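Local coordinates for protein neuraminidase (Influenza A virus, PDB 4K3Y) that is a neuraminidase-like surface glycoprotein of a bat influenza A virus that folds as a sialidase-type beta-propeller but probably lacks typical sialidase activity, at residues T112-A117 and T158-G163; R278-G283 and N307-S312. All coordinates share one frame; numbering follows the deposited sequence.

In the fold
Contact 1 and contact 2 lie on opposite sides of the centre of the propeller. Their centres are about 29 Å apart and their nearest atoms about 20 Å apart, so they do not touch. They follow one another along the chain: contact 1 is complete before contact 2 begins. Contact 1 joins two neighbouring blades, through strands 111-117 and 155-162, each the second strand of its own four-stranded sheet. Contact 2 stays within a single blade, where strands 273-279 and 306-311 are second and fourth and strand 286-294 runs between them. One contact therefore packs blade on blade, and the other belongs to the internal build of a blade.

Contact 1. Residues T112-A117 and T158-G163; sequences TVLSVA and TIIADG
Thr158 OG1 is hydrogen-bonded to Gln145 OE1, while the other branch of the same side chain, CG2, meets Leu114 across the contact. Thr158 thus splits its two branches between different tasks. Its hydroxyl stands anti to the backbone N (chi1 -175°), which sets the methyl between the backbone N and the carbonyl carbon and turns it to the apolar interface.

The contact itself is apolar and small. Leu114 and Thr158 reach toward each other, tip to tip. The CG of Leu114 stands anti to the carbonyl carbon (chi1 -62°), and one branch, CD2, makes both touches. Leu114 CD2 meets the methyl CG2 of Thr158 at 3.7 Å. The same methyl, Leu114 CD2, lies 4.2 Å from Ile160 CD1, and here the two side chains pass at a slant.

These strands belong to successive four-stranded blades of the neuraminidase beta-propeller. Their packing is face to face, with no hydrogen bond between the two segments. The nearest CA atoms, of Leu114 and Thr158, are 8.9 Å apart. All three touching residues are buried. Leu114 also rests on Val122 of its own blade, and Thr158 packs against Tyr174 and Leu176 of strand 170-177. Farther along the second segment, Asp162 OD1 accepts hydrogen bonds from Gly163 N and Gly140 N.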
loop_
_atom_site.group_PDB
_atom_site.type_symbol
_atom_site.label_atom_id
_atom_site.label_comp_id
_atom_site.label_asym_id
_atom_site.label_seq_id
_atom_site.Cartn_x
_atom_site.Cartn_y
_atom_site.Cartn_z
ATOM N N THR C 112 -18.580 -0.849 10.081
ATOM C CA THR C 112 -19.343 -1.917 10.713
ATOM C C THR C 112 -19.547 -3.064 9.708
ATOM O O THR C 112 -19.997 -2.858 8.571
ATOM C CB THR C 112 -20.708 -1.420 11.189
ATOM O OG1 THR C 112 -20.535 -0.271 12.036
ATOM C CG2 THR C 112 -21.429 -2.530 11.936
ATOM N N VAL C 113 -19.206 -4.277 10.124
ATOM C CA VAL C 113 -19.364 -5.433 9.259
ATOM C C VAL C 113 -20.169 -6.530 9.952
ATOM O O VAL C 113 -19.728 -7.095 10.961
ATOM C CB VAL C 113 -17.996 -5.996 8.848
ATOM C CG1 VAL C 113 -18.162 -7.295 8.064
ATOM C CG2 VAL C 113 -17.219 -4.966 8.038
ATOM N N LEU C 114 -21.353 -6.829 9.421
ATOM C CA LEU C 114 -22.118 -7.974 9.913
ATOM C C LEU C 114 -21.802 -9.198 9.081
ATOM O O LEU C 114 -22.005 -9.195 7.869
ATOM C CB LEU C 114 -23.615 -7.704 9.898
ATOM C CG LEU C 114 -23.992 -6.535 10.803
ATOM C CD1 LEU C 114 -24.045 -5.244 9.988
ATOM C CD2 LEU C 114 -25.303 -6.798 11.523
ATOM N N SER C 115 -21.303 -10.241 9.739
ATOM C CA SER C 115 -20.871 -11.447 9.049
ATOM C C SER C 115 -21.482 -12.705 9.671
ATOM O O SER C 115 -21.362 -12.933 10.878
ATOM C CB SER C 115 -19.339 -11.531 9.044
ATOM O OG SER C 115 -18.885 -12.632 8.268
ATOM N N VAL C 116 -22.142 -13.509 8.835
ATOM C CA VAL C 116 -22.702 -14.801 9.245
ATOM C C VAL C 116 -21.644 -15.902 9.177
ATOM O O VAL C 116 -20.991 -16.077 8.155
ATOM C CB VAL C 116 -23.889 -15.232 8.339
ATOM C CG1 VAL C 116 -24.402 -16.627 8.742
ATOM C CG2 VAL C 116 -25.012 -14.214 8.401
ATOM N N ALA C 117 -21.499 -16.659 10.258
ATOM C CA ALA C 117 -20.481 -17.696 10.344
ATOM C C ALA C 117 -21.028 -18.892 11.112
ATOM O O ALA C 117 -22.179 -18.866 11.561
ATOM C CB ALA C 117 -19.224 -17.152 11.023
ATOM N N THR C 158 -29.725 -2.087 9.895
ATOM C CA THR C 158 -29.618 -3.259 9.038
ATOM C C THR C 158 -30.793 -4.186 9.312
ATOM O O THR C 158 -31.440 -4.077 10.361
ATOM C CB THR C 158 -28.284 -4.012 9.243
ATOM O OG1 THR C 158 -28.186 -5.090 8.300
ATOM C CG2 THR C 158 -28.177 -4.565 10.663
ATOM N N ILE C 159 -31.075 -5.083 8.366
ATOM C CA ILE C 159 -32.171 -6.035 8.517
ATOM C C ILE C 159 -31.633 -7.464 8.469
ATOM O O ILE C 159 -30.800 -7.780 7.628
ATOM C CB ILE C 159 -33.252 -5.802 7.448
ATOM C CG1 ILE C 159 -33.772 -4.366 7.551
ATOM C CG2 ILE C 159 -34.400 -6.800 7.621
ATOM C CD1 ILE C 159 -34.450 -3.823 6.303
ATOM N N ILE C 160 -32.093 -8.314 9.385
ATOM C CA ILE C 160 -31.629 -9.703 9.447
ATOM C C ILE C 160 -32.784 -10.693 9.376
ATOM O O ILE C 160 -33.828 -10.494 9.997
ATOM C CB ILE C 160 -30.793 -9.961 10.710
ATOM C CG1 ILE C 160 -29.561 -9.050 10.701
ATOM C CG2 ILE C 160 -30.380 -11.437 10.820
ATOM C CD1 ILE C 160 -28.623 -9.294 11.845
ATOM N N ALA C 161 -32.583 -11.762 8.610
ATOM C CA ALA C 161 -33.621 -12.759 8.385
ATOM C C ALA C 161 -33.381 -14.040 9.185
ATOM O O ALA C 161 -32.245 -14.512 9.301
ATOM C CB ALA C 161 -33.726 -13.076 6.904
ATOM N N ASP C 162 -34.465 -14.593 9.724
ATOM C CA ASP C 162 -34.450 -15.895 10.377
ATOM C C ASP C 162 -35.536 -16.772 9.744
ATOM O O ASP C 162 -36.221 -16.346 8.802
ATOM C CB ASP C 162 -34.704 -15.744 11.878
ATOM C CG ASP C 162 -34.102 -16.876 12.698
ATOM O OD1 ASP C 162 -33.829 -17.963 12.137
ATOM O OD2 ASP C 162 -33.909 -16.674 13.917
ATOM N N GLY C 163 -35.688 -17.995 10.254
ATOM C CA GLY C 163 -36.631 -18.947 9.694
ATOM C C GLY C 163 -35.923 -20.046 8.927
ATOM O O GLY C 163 -34.812 -19.857 8.438
#

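Contact 2. Residues R278-G283 and N307-S312; sequences RIINPG and NYQLLS
Ile280 and Ser312 have the nearest CA atoms of the two segments, 8.2 Å apart, and at both of these residues the chain turns a corner. Strand 286-294 runs between the two segments and is hydrogen-bonded to each through the backbone: Ile280 pairs with Gly287, and Leu311 with Phe288. No hydrogen bond joins the two segments directly.

What touches is the end of one isoleucine. The CG1 branch of Ile280 is extended (chi2 176°), which carries CD1 across to the other segment. Ile280 CD1 lies 3.6 Å from the backbone oxygen Leu311 O. Its other neighbour is the aliphatic part of Gln309, with Ile280 CD1 at 3.9 Å from Gln309 CG. The two side chains cross at about a right angle. The glutamine thus meets the isoleucine through a methylene group and not through its amide. Gln309 is exposed, and Ile280 is only partly so.

The two segments also share a partner that belongs to neither, Glu289 of the middle strand. It packs against Ile280 and joins the segments through its carboxylate, with Glu289 OE2 in a salt bridge to Arg278 NE and Glu289 OE1 accepting a hydrogen bond from Asn307 ND2.

The outer segment is irregular. Gln309 is the centre of an inverse gamma turn, closed by a weak bond of 3.2 Å from Leu310 N to Tyr308 O. Leu310 and Leu311 then both face Phe288. This is a classic beta bulge in the outermost strand of a four-stranded antiparallel propeller blade.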
loop_
_atom_site.group_PDB
_atom_site.type_symbol
_atom_site.label_atom_id
_atom_site.label_comp_id
_atom_site.label_asym_id
_atom_site.label_seq_id
_atom_site.Cartn_x
_atom_site.Cartn_y
_atom_site.Cartn_z
ATOM N N ARG C 278 -34.474 -4.721 -13.563
ATOM C CA ARG C 278 -34.609 -6.167 -13.602
ATOM C C ARG C 278 -33.790 -6.811 -14.700
ATOM O O ARG C 278 -33.232 -6.137 -15.575
ATOM C CB ARG C 278 -36.071 -6.567 -13.769
ATOM C CG ARG C 278 -36.518 -6.557 -15.206
ATOM C CD ARG C 278 -38.018 -6.465 -15.294
ATOM N NE ARG C 278 -38.439 -6.553 -16.681
ATOM C CZ ARG C 278 -39.693 -6.723 -17.072
ATOM N NH1 ARG C 278 -40.659 -6.817 -16.172
ATOM N NH2 ARG C 278 -39.968 -6.785 -18.367
ATOM N N ILE C 279 -33.727 -8.134 -14.612
ATOM C CA ILE C 279 -33.093 -8.984 -15.598
ATOM C C ILE C 279 -34.045 -9.156 -16.786
ATOM O O ILE C 279 -35.237 -9.416 -16.604
ATOM C CB ILE C 279 -32.783 -10.332 -14.953
ATOM C CG1 ILE C 279 -31.856 -10.089 -13.756
ATOM C CG2 ILE C 279 -32.201 -11.305 -15.971
ATOM C CD1 ILE C 279 -31.172 -11.329 -13.186
ATOM N N ILE C 280 -33.525 -9.003 -18.002
ATOM C CA ILE C 280 -34.387 -8.901 -19.173
ATOM C C ILE C 280 -35.030 -10.240 -19.557
ATOM O O ILE C 280 -36.248 -10.323 -19.706
ATOM C CB ILE C 280 -33.648 -8.262 -20.358
ATOM C CG1 ILE C 280 -33.081 -6.901 -19.933
ATOM C CG2 ILE C 280 -34.588 -8.123 -21.583
ATOM C CD1 ILE C 280 -32.245 -6.230 -20.995
ATOM N N ASN C 281 -34.220 -11.282 -19.717
ATOM C CA ASN C 281 -34.757 -12.609 -19.968
ATOM C C ASN C 281 -34.694 -13.419 -18.689
ATOM O O ASN C 281 -33.621 -13.839 -18.292
ATOM C CB ASN C 281 -33.977 -13.327 -21.081
ATOM C CG ASN C 281 -33.803 -12.474 -22.336
ATOM O OD1 ASN C 281 -33.747 -11.242 -22.275
ATOM N ND2 ASN C 281 -33.702 -13.135 -23.484
ATOM N N PRO C 282 -35.843 -13.657 -18.036
ATOM C CA PRO C 282 -35.708 -14.395 -16.772
ATOM C C PRO C 282 -35.253 -15.862 -16.969
ATOM O O PRO C 282 -34.859 -16.525 -15.992
ATOM C CB PRO C 282 -37.126 -14.339 -16.173
ATOM C CG PRO C 282 -37.910 -13.390 -17.053
ATOM C CD PRO C 282 -37.253 -13.431 -18.395
ATOM N N GLY C 283 -35.294 -16.353 -18.214
ATOM C CA GLY C 283 -34.927 -17.733 -18.514
ATOM C C GLY C 283 -33.427 -17.961 -18.485
ATOM O O GLY C 283 -32.890 -18.525 -17.535
ATOM N N ASN C 307 -37.566 2.855 -20.777
ATOM C CA ASN C 307 -36.896 1.623 -20.409
ATOM C C ASN C 307 -35.474 1.595 -20.968
ATOM O O ASN C 307 -35.281 1.484 -22.182
ATOM C CB ASN C 307 -37.689 0.436 -20.948
ATOM C CG ASN C 307 -37.268 -0.870 -20.326
ATOM O OD1 ASN C 307 -37.611 -1.155 -19.184
ATOM N ND2 ASN C 307 -36.522 -1.673 -21.070
ATOM N N TYR C 308 -34.484 1.703 -20.091
ATOM C CA TYR C 308 -33.083 1.641 -20.512
ATOM C C TYR C 308 -32.551 0.211 -20.488
ATOM O O TYR C 308 -32.490 -0.419 -19.422
ATOM C CB TYR C 308 -32.206 2.480 -19.579
ATOM C CG TYR C 308 -32.309 3.971 -19.750
ATOM C CD1 TYR C 308 -31.864 4.594 -20.918
ATOM C CD2 TYR C 308 -32.812 4.772 -18.725
ATOM C CE1 TYR C 308 -31.932 5.989 -21.066
ATOM C CE2 TYR C 308 -32.878 6.159 -18.861
ATOM C CZ TYR C 308 -32.440 6.758 -20.034
ATOM O OH TYR C 308 -32.510 8.122 -20.164
ATOM N N GLN C 309 -32.137 -0.299 -21.642
ATOM C CA GLN C 309 -31.494 -1.614 -21.673
ATOM C C GLN C 309 -29.976 -1.533 -21.525
ATOM O O GLN C 309 -29.224 -1.711 -22.496
ATOM C CB GLN C 309 -31.882 -2.374 -22.923
ATOM C CG GLN C 309 -33.274 -2.940 -22.839
ATOM C CD GLN C 309 -33.883 -3.077 -24.194
ATOM O OE1 GLN C 309 -34.519 -2.143 -24.696
ATOM N NE2 GLN C 309 -33.671 -4.228 -24.824
ATOM N N LEU C 310 -29.553 -1.298 -20.284
ATOM C CA LEU C 310 -28.146 -1.107 -19.910
ATOM C C LEU C 310 -27.190 -2.235 -20.351
ATOM O O LEU C 310 -26.118 -1.955 -20.907
ATOM C CB LEU C 310 -28.030 -0.829 -18.403
ATOM C CG LEU C 310 -28.745 0.455 -17.920
ATOM C CD1 LEU C 310 -28.532 0.745 -16.427
ATOM C CD2 LEU C 310 -28.303 1.655 -18.742
ATOM N N LEU C 311 -27.569 -3.497 -20.122
ATOM C CA LEU C 311 -26.741 -4.630 -20.558
ATOM C C LEU C 311 -27.522 -5.640 -21.390
ATOM O O LEU C 311 -28.729 -5.765 -21.237
ATOM C CB LEU C 311 -26.098 -5.338 -19.371
ATOM C CG LEU C 311 -24.975 -4.651 -18.587
ATOM C CD1 LEU C 311 -25.544 -3.875 -17.423
ATOM C CD2 LEU C 311 -24.051 -5.708 -18.078
ATOM N N SER C 312 -26.820 -6.377 -22.248
ATOM C CA SER C 312 -27.444 -7.348 -23.151
ATOM C C SER C 312 -26.600 -8.600 -23.229
ATOM O O SER C 312 -27.102 -9.719 -23.175
ATOM C CB SER C 312 -27.534 -6.762 -24.552
ATOM O OG SER C 312 -28.067 -5.457 -24.486
#